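Local structure of YlmD (Geobacillus stearothermophilus, 6T1B) at residues L71-C76 with S91-G96; C76-H81 with Q98-A103; D84-T89 with P105-L110. The protein catalyses the phosphorolysis of adenosine, inosine and S-methyl-5'-thioadenosine, also deaminates adenosine, and binds one catalytic and one probably structural zinc ion. All blocks are in the same frame, centred on the assembly; numbering follows the deposited sequence.

Contact 1: L71-C76 with S91-G96; sequences LERWVC and SDRGNG
Arg-93 carries its guanidinium flat beside the side chain of Arg-73, whose CG rests on one face, 3.3 Å above the plane and offset toward the rim. The two arginines run side by side and point the same way, with guanidinium planes 25° apart. Arg-73 CD comes to 3.5 Å from Arg-93 NH1, so the aliphatic part of one chain packs on the planar end of the other. That leaves two like charges as neighbours; Arg-93 NH1 is hydrogen-bonded to Gly-116 O, which probably helps the pair tolerate each other. The CB of Trp-74 points away from 91-96; Leu-71 CD1 lies over one face of its indole, offset toward the rim, and NE1 bonds to Phe-69 O.

Two backbone bonds join the segments. Gly-94 N donates to Trp-74 O at 2.8 Å, and Cys-76 N donates to Asn-95 O at 2.9 Å. Val-75 is set between them with CG1 anti to the backbone N (chi1 -177°) and CG2 beside it, and CG2 reaches Asp-92 O at 3.6 Å. Cys-76 SG is 3.5 Å from Gly-96 O. A side chain on Gly-96 would run into Cys-76 CB, while at phi 91° a beta carbon on Gly-94 would jam against the carbonyl O of Arg-93. Asp-92 to Asn-95 form a type II beta turn, Gly-94 in its third position, laid against strand 74-75, an outermost strand of a mixed six-stranded sheet, whose neighbour within the sheet is the parallel strand 118-123.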
loop_
_atom_site.group_PDB
_atom_site.type_symbol
_atom_site.label_atom_id
_atom_site.label_comp_id
_atom_site.label_asym_id
_atom_site.label_seq_id
_atom_site.Cartn_x
_atom_site.Cartn_y
_atom_site.Cartn_z
ATOM N N LEU A 71 8.894 16.389 3.377
ATOM C CA LEU A 71 9.230 15.149 4.066
ATOM C C LEU A 71 8.939 15.244 5.554
ATOM O O LEU A 71 8.566 14.234 6.167
ATOM C CB LEU A 71 10.715 14.849 3.812
ATOM C CG LEU A 71 11.246 13.539 4.390
ATOM C CD1 LEU A 71 10.456 12.316 4.014
ATOM C CD2 LEU A 71 12.701 13.358 3.936
ATOM N N GLU A 72 9.078 16.435 6.142
ATOM C CA GLU A 72 8.775 16.643 7.556
ATOM C C GLU A 72 7.313 16.364 7.903
ATOM O O GLU A 72 6.965 16.282 9.090
ATOM C CB GLU A 72 9.098 18.091 7.934
ATOM C CG GLU A 72 10.583 18.440 7.918
ATOM C CD GLU A 72 11.181 18.517 6.518
ATOM O OE1 GLU A 72 10.440 18.811 5.558
ATOM O OE2 GLU A 72 12.398 18.273 6.372
ATOM N N ARG A 73 6.437 16.266 6.905
ATOM C CA ARG A 73 5.016 16.038 7.133
ATOM C C ARG A 73 4.577 14.603 6.858
ATOM O O ARG A 73 3.377 14.310 6.922
ATOM C CB ARG A 73 4.184 17.027 6.306
ATOM C CG ARG A 73 4.339 18.461 6.785
ATOM C CD ARG A 73 3.671 19.445 5.863
ATOM N NE ARG A 73 4.256 20.774 6.012
ATOM C CZ ARG A 73 3.950 21.813 5.245
ATOM N NH1 ARG A 73 3.059 21.680 4.270
ATOM N NH2 ARG A 73 4.539 22.983 5.455
ATOM N N TRP A 74 5.513 13.697 6.588
ATOM C CA TRP A 74 5.153 12.319 6.312
ATOM C C TRP A 74 5.075 11.535 7.619
ATOM O O TRP A 74 5.762 11.870 8.596
ATOM C CB TRP A 74 6.183 11.630 5.424
ATOM C CG TRP A 74 6.446 12.231 4.094
ATOM C CD1 TRP A 74 6.043 13.436 3.595
ATOM C CD2 TRP A 74 7.213 11.598 3.076
ATOM N NE1 TRP A 74 6.530 13.593 2.303
ATOM C CE2 TRP A 74 7.259 12.475 1.978
ATOM C CE3 TRP A 74 7.863 10.365 2.981
ATOM C CZ2 TRP A 74 7.944 12.147 0.806
ATOM C CZ3 TRP A 74 8.563 10.069 1.829
ATOM C CH2 TRP A 74 8.581 10.945 0.763
ATOM N N VAL A 75 4.293 10.445 7.613
ATOM C CA VAL A 75 4.252 9.492 8.720
ATOM C C VAL A 75 4.411 8.097 8.142
ATOM O O VAL A 75 3.676 7.721 7.228
ATOM C CB VAL A 75 2.939 9.570 9.507
ATOM C CG1 VAL A 75 2.993 8.603 10.677
ATOM C CG2 VAL A 75 2.663 10.976 9.994
ATOM N N CYS A 76 5.373 7.346 8.676
ATOM C CA CYS A 76 5.697 5.998 8.254
ATOM C C CYS A 76 5.493 5.047 9.427
ATOM O O CYS A 76 5.463 5.457 10.601
ATOM C CB CYS A 76 7.160 5.938 7.797
ATOM S SG CYS A 76 7.520 6.995 6.360
ATOM N N SER A 91 0.718 15.406 15.209
ATOM C CA SER A 91 1.731 15.184 16.236
ATOM C C SER A 91 2.669 14.039 15.879
ATOM O O SER A 91 3.720 13.900 16.517
ATOM C CB SER A 91 1.087 14.931 17.600
ATOM O OG SER A 91 0.397 13.698 17.645
ATOM N N ASP A 92 2.326 13.243 14.877
ATOM C CA ASP A 92 3.140 12.121 14.447
ATOM C C ASP A 92 3.992 12.451 13.233
ATOM O O ASP A 92 4.764 11.592 12.791
ATOM C CB ASP A 92 2.252 10.902 14.163
ATOM C CG ASP A 92 1.425 10.509 15.368
ATOM O OD1 ASP A 92 0.182 10.568 15.290
ATOM O OD2 ASP A 92 2.023 10.202 16.419
ATOM N N ARG A 93 3.903 13.677 12.718
ATOM C CA ARG A 93 4.646 14.011 11.514
ATOM C C ARG A 93 6.131 13.825 11.748
ATOM O O ARG A 93 6.667 14.188 12.809
ATOM C CB ARG A 93 4.421 15.455 11.106
ATOM C CG ARG A 93 3.036 15.760 10.581
ATOM C CD ARG A 93 2.791 17.238 10.797
ATOM N NE ARG A 93 2.149 17.868 9.666
ATOM C CZ ARG A 93 1.947 19.172 9.576
ATOM N NH1 ARG A 93 1.349 19.667 8.505
ATOM N NH2 ARG A 93 2.355 19.971 10.563
ATOM N N GLY A 94 6.794 13.282 10.731
ATOM C CA GLY A 94 8.203 12.980 10.799
ATOM C C GLY A 94 8.546 11.598 11.290
ATOM O O GLY A 94 9.692 11.159 11.098
ATOM N N ASN A 95 7.607 10.867 11.892
ATOM C CA ASN A 95 7.923 9.555 12.444
ATOM C C ASN A 95 8.283 8.604 11.307
ATOM O O ASN A 95 7.463 8.339 10.423
ATOM C CB ASN A 95 6.736 8.998 13.221
ATOM C CG ASN A 95 6.525 9.696 14.538
ATOM O OD1 ASN A 95 7.270 10.594 14.920
ATOM N ND2 ASN A 95 5.482 9.269 15.251
ATOM N N GLY A 96 9.513 8.126 11.316
ATOM C CA GLY A 96 9.992 7.233 10.293
ATOM C C GLY A 96 10.302 7.887 8.969
ATOM O O GLY A 96 10.589 7.175 7.995
#

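Contact 2: C76-H81 with Q98-A103; sequences CCEQVH and QDFATA. With NOS (inosine), chain B.
Phe-100 and the loop 76-81 form part of the wall of the inosine pocket, and His-81 belongs to the catalytic zinc site as well. The phenyl ring turns its edge to both neighbours: CZ meets Glu-78 O at 3.5 Å, near the ring plane, and CE1 meets N1 of the inosine base at 3.4 Å. CG is anti to the backbone N (chi1 -174°), and the far end of the ring, CE1 and CZ, comes nearest the loop. The extended side chain of Glu-78 crosses Phe-100 at about a right angle, its CG 4.1 Å from CZ, while its carboxylate is held by Gly-106 N through OE2. Ala-103 CB packs on the backbone, 3.7 Å from Cys-77 C.

This is the nucleoside site of a YfiH/LACC1-family enzyme; Leu-47, Arg-263 and Cys-122 hydrogen-bond the inosine, while this loop lines it. Gln-79, its chain extended beyond CG, brings OE1 to 3.2 Å from C2 of inosine and NE2 to 3.3 Å from C5', so its amide spans from base to sugar; OE1 also accepts from Cys-122 N. An alanine at Gln-79 would probably open a gap beside C2 and C5' of the nucleoside and leave Cys-122 N without its acceptor. His-81 meets the ribose in the plane of its imidazole, CE1 lying 2.9 Å from O3' of inosine. Its NE2 binds the zinc ion together with Cys-126 and His-143, while Phe-100 also meets the ring of His-48, the two planes at about 15°.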
loop_
_atom_site.group_PDB
_atom_site.type_symbol
_atom_site.label_atom_id
_atom_site.label_comp_id
_atom_site.label_asym_id
_atom_site.label_seq_id
_atom_site.Cartn_x
_atom_site.Cartn_y
_atom_site.Cartn_z
ATOM N N CYS A 76 5.373 7.346 8.676
ATOM C CA CYS A 76 5.697 5.998 8.254
ATOM C C CYS A 76 5.493 5.047 9.427
ATOM O O CYS A 76 5.463 5.457 10.601
ATOM C CB CYS A 76 7.160 5.938 7.797
ATOM S SG CYS A 76 7.520 6.995 6.360
ATOM N N CYS A 77 5.418 3.762 9.102
ATOM C CA CYS A 77 5.279 2.721 10.112
ATOM C C CYS A 77 6.246 1.576 9.858
ATOM O O CYS A 77 6.864 1.468 8.801
ATOM C CB CYS A 77 3.837 2.223 10.207
ATOM S SG CYS A 77 3.150 1.475 8.726
ATOM N N GLU A 78 6.402 0.743 10.882
ATOM C CA GLU A 78 7.429 -0.284 10.862
ATOM C C GLU A 78 7.164 -1.337 9.805
ATOM O O GLU A 78 8.115 -1.905 9.257
ATOM C CB GLU A 78 7.514 -0.957 12.221
ATOM C CG GLU A 78 8.652 -1.911 12.348
ATOM C CD GLU A 78 8.743 -2.542 13.739
ATOM O OE1 GLU A 78 9.707 -3.353 13.939
ATOM O OE2 GLU A 78 7.922 -2.255 14.637
ATOM N N GLN A 79 5.900 -1.658 9.539
ATOM C CA GLN A 79 5.502 -2.666 8.546
ATOM C C GLN A 79 6.052 -4.050 8.889
ATOM O O GLN A 79 6.939 -4.587 8.225
ATOM C CB GLN A 79 5.862 -2.226 7.125
ATOM C CG GLN A 79 5.144 -0.957 6.710
ATOM C CD GLN A 79 5.423 -0.503 5.288
ATOM O OE1 GLN A 79 5.785 0.643 5.054
ATOM N NE2 GLN A 79 5.192 -1.390 4.331
ATOM N N VAL A 80 5.446 -4.640 9.919
ATOM C CA VAL A 80 5.886 -5.922 10.446
ATOM C C VAL A 80 5.168 -7.119 9.847
ATOM O O VAL A 80 5.347 -8.247 10.325
ATOM C CB VAL A 80 5.793 -5.957 11.988
ATOM C CG1 VAL A 80 6.683 -4.873 12.571
ATOM C CG2 VAL A 80 4.345 -5.839 12.461
ATOM N N HIS A 81 4.382 -6.888 8.787
ATOM C CA HIS A 81 3.593 -7.951 8.144
ATOM C C HIS A 81 2.541 -8.542 9.064
ATOM O O HIS A 81 2.214 -9.729 9.002
ATOM C CB HIS A 81 4.479 -9.039 7.528
ATOM C CG HIS A 81 5.069 -8.643 6.227
ATOM N ND1 HIS A 81 6.258 -7.956 6.128
ATOM C CD2 HIS A 81 4.611 -8.793 4.957
ATOM C CE1 HIS A 81 6.525 -7.724 4.854
ATOM N NE2 HIS A 81 5.541 -8.218 4.127
ATOM N N GLN A 98 12.792 10.074 8.048
ATOM C CA GLN A 98 14.210 10.054 7.746
ATOM C C GLN A 98 14.985 9.063 8.590
ATOM O O GLN A 98 16.179 8.859 8.334
ATOM C CB GLN A 98 14.812 11.452 7.961
ATOM C CG GLN A 98 14.160 12.487 7.076
ATOM C CD GLN A 98 14.752 13.860 7.241
ATOM O OE1 GLN A 98 15.963 14.032 7.194
ATOM N NE2 GLN A 98 13.889 14.853 7.447
ATOM N N ASP A 99 14.358 8.450 9.592
ATOM C CA ASP A 99 15.031 7.508 10.484
ATOM C C ASP A 99 14.043 6.370 10.705
ATOM O O ASP A 99 12.993 6.579 11.330
ATOM C CB ASP A 99 15.402 8.159 11.816
ATOM C CG ASP A 99 16.205 7.231 12.715
ATOM O OD1 ASP A 99 16.959 7.734 13.565
ATOM O OD2 ASP A 99 16.105 5.996 12.549
ATOM N N PHE A 100 14.354 5.171 10.198
ATOM C CA PHE A 100 13.416 4.065 10.329
ATOM C C PHE A 100 13.070 3.770 11.783
ATOM O O PHE A 100 11.951 3.328 12.073
ATOM C CB PHE A 100 14.022 2.812 9.691
ATOM C CG PHE A 100 13.091 1.652 9.637
ATOM C CD1 PHE A 100 11.943 1.708 8.854
ATOM C CD2 PHE A 100 13.342 0.505 10.349
ATOM C CE1 PHE A 100 11.059 0.626 8.801
ATOM C CE2 PHE A 100 12.462 -0.578 10.293
ATOM C CZ PHE A 100 11.322 -0.509 9.515
ATOM N N ALA A 101 14.003 4.003 12.702
ATOM C CA ALA A 101 13.773 3.670 14.104
ATOM C C ALA A 101 12.664 4.493 14.740
ATOM O O ALA A 101 12.181 4.112 15.813
ATOM C CB ALA A 101 15.074 3.828 14.898
ATOM N N THR A 102 12.255 5.613 14.140
ATOM C CA THR A 102 11.177 6.416 14.706
ATOM C C THR A 102 9.832 6.171 14.034
ATOM O O THR A 102 8.855 6.843 14.373
ATOM C CB THR A 102 11.481 7.925 14.689
ATOM O OG1 THR A 102 11.480 8.428 13.348
ATOM C CG2 THR A 102 12.800 8.224 15.356
ATOM N N ALA A 103 9.760 5.251 13.076
ATOM C CA ALA A 103 8.482 4.902 12.470
ATOM C C ALA A 103 7.502 4.398 13.529
ATOM O O ALA A 103 7.900 3.882 14.570
ATOM C CB ALA A 103 8.701 3.802 11.432
HETATM N N9 NOS B . 11.176 -2.290 4.504
HETATM C C4 NOS B . 10.523 -1.199 4.943
HETATM N N3 NOS B . 9.187 -0.985 5.548
HETATM C C2 NOS B . 8.802 0.337 5.955
HETATM N N1 NOS B . 9.682 1.459 5.786
HETATM C C6 NOS B . 10.966 1.312 5.213
HETATM O O6 NOS B . 11.649 2.292 5.087
HETATM C C5 NOS B . 11.354 -0.117 4.784
HETATM N N7 NOS B . 12.438 -0.545 4.215
HETATM C C8 NOS B . 12.358 -1.863 4.044
HETATM C "C5'" NOS B . 7.321 -3.620 3.138
HETATM O "O5'" NOS B . 6.800 -4.111 1.905
HETATM C "C4'" NOS B . 8.521 -4.421 3.575
HETATM O "O4'" NOS B . 9.706 -3.628 3.342
HETATM C "C1'" NOS B . 10.514 -3.607 4.501
HETATM C "C2'" NOS B . 9.595 -3.923 5.677
HETATM O "O2'" NOS B . 10.323 -4.555 6.721
HETATM C "C3'" NOS B . 8.548 -4.842 5.045
HETATM O "O3'" NOS B . 8.992 -6.206 5.135
#

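Contact 3: D84-T89 with P105-L110; sequences DIQKVT and PGVDGL
Leu-110 meets strand 85-87 as part of a parallel pairing at the edge of a mixed six-stranded sheet, where strand 109-112 is the inner partner. Its CB lies 3.9 Å from Gln-86 O. CG is anti to the carbonyl carbon (chi1 -61°), and from there CD2 reaches back to Gln-86 O at 3.7 Å, touching Gln-86 CB and Val-88 CG1 as well; the side chains of Val-88 and Leu-110 cross obliquely. The other methyl, CD1, packs against the backbone of Val-75 and Cys-76, and Leu-119 and Leu-121 of strand 118-123 also border this leucine.

The backbone pairing is carried by Gln-86 N, which donates to Gly-109 O, and by Leu-110 CA, which makes a CA-H...O contact with Gln-86 O. A beta carbon on Gly-109 would come tight against Ile-85 CG1. Toward the start of the strand, Asp-84 O accepts a nearly straight bond (168°) from Asp-108 N at 2.9 Å, and a weak one from Gly-109 N. Val-107 CB packs on the same oxygen. These bonds hold the backbone of Asp-108, whose OD2 is hydrogen-bonded to ND1 of the zinc ligand His-143 and to His-81 N, making Asp-108 a second-shell residue of the catalytic zinc. One water accepts from Asp-84 N and lies close to Gly-106 O and Asp-108 OD1 as well. A second water sits between the two segments, 3.0 Å from Gly-106 O and 2.7 Å from Asp-84 OD2.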
loop_
_atom_site.group_PDB
_atom_site.type_symbol
_atom_site.label_atom_id
_atom_site.label_comp_id
_atom_site.label_asym_id
_atom_site.label_seq_id
_atom_site.Cartn_x
_atom_site.Cartn_y
_atom_site.Cartn_z
ATOM N N ASP A 84 -2.135 -4.850 12.237
ATOM C CA ASP A 84 -2.450 -3.746 13.141
ATOM C C ASP A 84 -2.362 -2.406 12.400
ATOM O O ASP A 84 -1.632 -2.258 11.420
ATOM C CB ASP A 84 -1.506 -3.793 14.345
ATOM C CG ASP A 84 -1.861 -4.908 15.322
ATOM O OD1 ASP A 84 -3.055 -5.017 15.715
ATOM O OD2 ASP A 84 -0.959 -5.669 15.701
ATOM N N ILE A 85 -3.165 -1.453 12.873
ATOM C CA ILE A 85 -3.358 -0.164 12.218
ATOM C C ILE A 85 -3.364 0.901 13.302
ATOM O O ILE A 85 -3.905 0.681 14.390
ATOM C CB ILE A 85 -4.704 -0.142 11.471
ATOM C CG1 ILE A 85 -4.713 -1.125 10.311
ATOM C CG2 ILE A 85 -5.033 1.266 11.000
ATOM C CD1 ILE A 85 -6.097 -1.364 9.732
ATOM N N GLN A 86 -2.781 2.063 13.009
ATOM C CA GLN A 86 -2.719 3.173 13.954
ATOM C C GLN A 86 -3.303 4.439 13.336
ATOM O O GLN A 86 -2.947 4.793 12.206
ATOM C CB GLN A 86 -1.263 3.464 14.336
ATOM C CG GLN A 86 -1.098 4.325 15.566
ATOM C CD GLN A 86 -1.100 3.487 16.828
ATOM O OE1 GLN A 86 -0.102 2.845 17.160
ATOM N NE2 GLN A 86 -2.223 3.457 17.514
ATOM N N LYS A 87 -4.168 5.116 14.072
ATOM C CA LYS A 87 -4.600 6.457 13.709
ATOM C C LYS A 87 -3.487 7.431 14.056
ATOM O O LYS A 87 -2.921 7.379 15.159
ATOM C CB LYS A 87 -5.842 6.828 14.504
ATOM C CG LYS A 87 -6.331 8.241 14.247
ATOM C CD LYS A 87 -7.611 8.521 14.987
ATOM C CE LYS A 87 -8.161 9.927 14.704
ATOM N NZ LYS A 87 -9.557 10.086 15.209
ATOM N N VAL A 88 -3.152 8.312 13.113
ATOM C CA VAL A 88 -2.115 9.311 13.340
ATOM C C VAL A 88 -2.625 10.714 13.065
ATOM O O VAL A 88 -3.646 10.915 12.399
ATOM C CB VAL A 88 -0.860 9.031 12.491
ATOM C CG1 VAL A 88 -0.243 7.701 12.917
ATOM C CG2 VAL A 88 -1.210 9.008 10.997
ATOM N N THR A 89 -1.896 11.698 13.605
ATOM C CA THR A 89 -2.256 13.104 13.517
ATOM C C THR A 89 -1.003 13.922 13.229
ATOM O O THR A 89 0.095 13.392 13.066
ATOM C CB THR A 89 -2.878 13.609 14.828
ATOM O OG1 THR A 89 -1.864 13.611 15.853
ATOM C CG2 THR A 89 -4.049 12.743 15.248
ATOM N N PRO A 105 5.620 2.041 15.546
ATOM C CA PRO A 105 6.028 0.642 15.673
ATOM C C PRO A 105 4.872 -0.341 15.587
ATOM O O PRO A 105 3.742 -0.066 15.994
ATOM C CB PRO A 105 6.669 0.592 17.069
ATOM C CG PRO A 105 6.020 1.696 17.809
ATOM C CD PRO A 105 5.740 2.777 16.822
ATOM N N GLY A 106 5.176 -1.510 15.027
ATOM C CA GLY A 106 4.313 -2.667 15.165
ATOM C C GLY A 106 3.060 -2.647 14.317
ATOM O O GLY A 106 2.161 -3.460 14.567
ATOM N N VAL A 107 2.946 -1.738 13.357
ATOM C CA VAL A 107 1.733 -1.650 12.564
ATOM C C VAL A 107 2.066 -1.677 11.080
ATOM O O VAL A 107 3.172 -1.325 10.652
ATOM C CB VAL A 107 0.836 -0.437 12.910
ATOM C CG1 VAL A 107 0.576 -0.324 14.395
ATOM C CG2 VAL A 107 1.416 0.842 12.383
ATOM N N ASP A 108 1.052 -2.036 10.291
ATOM C CA ASP A 108 1.126 -2.157 8.859
ATOM C C ASP A 108 0.098 -1.291 8.147
ATOM O O ASP A 108 -0.002 -1.359 6.919
ATOM C CB ASP A 108 0.985 -3.632 8.443
ATOM C CG ASP A 108 2.252 -4.403 8.735
ATOM O OD1 ASP A 108 2.439 -4.757 9.925
ATOM O OD2 ASP A 108 3.046 -4.539 7.773
ATOM N N GLY A 109 -0.642 -0.480 8.872
ATOM C CA GLY A 109 -1.509 0.479 8.230
ATOM C C GLY A 109 -1.648 1.699 9.108
ATOM O O GLY A 109 -1.451 1.648 10.326
ATOM N N LEU A 110 -2.028 2.800 8.465
ATOM C CA LEU A 110 -2.184 4.075 9.133
ATOM C C LEU A 110 -3.429 4.749 8.583
ATOM O O LEU A 110 -3.810 4.516 7.431
ATOM C CB LEU A 110 -1.015 5.023 8.846
ATOM C CG LEU A 110 0.355 4.553 9.299
ATOM C CD1 LEU A 110 1.441 5.478 8.780
ATOM C CD2 LEU A 110 0.400 4.404 10.799
HETATM O O HOH W 1 0.763 -4.892 12.066
HETATM O O HOH W 2 1.263 -6.316 14.335
HETATM O O HOH W 3 2.283 1.722 17.625
#

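The three contacts interleave along the chain: 71-76, 76-81 and 84-89 come first, and 91-96, 98-103 and 105-110 return in the same order. Contacts 1 and 2 share Cys-76 and have centres about 10 Å apart, as do contacts 2 and 3; contacts 1 and 3 are about 12 Å apart. Contact 1 lies at the edge of one six-stranded mixed sheet and contact 3 at the edge of the other, with Val-75 packed on Val-88 between them. In contact 2, 76-81 leads from one edge to the other and 98-103 lies between 85-87 and 109-112; hydrogen bonds through Thr-102 to contact 1 and through Glu-78 and His-81 to contact 3 probably tie the pocket wall to both edges.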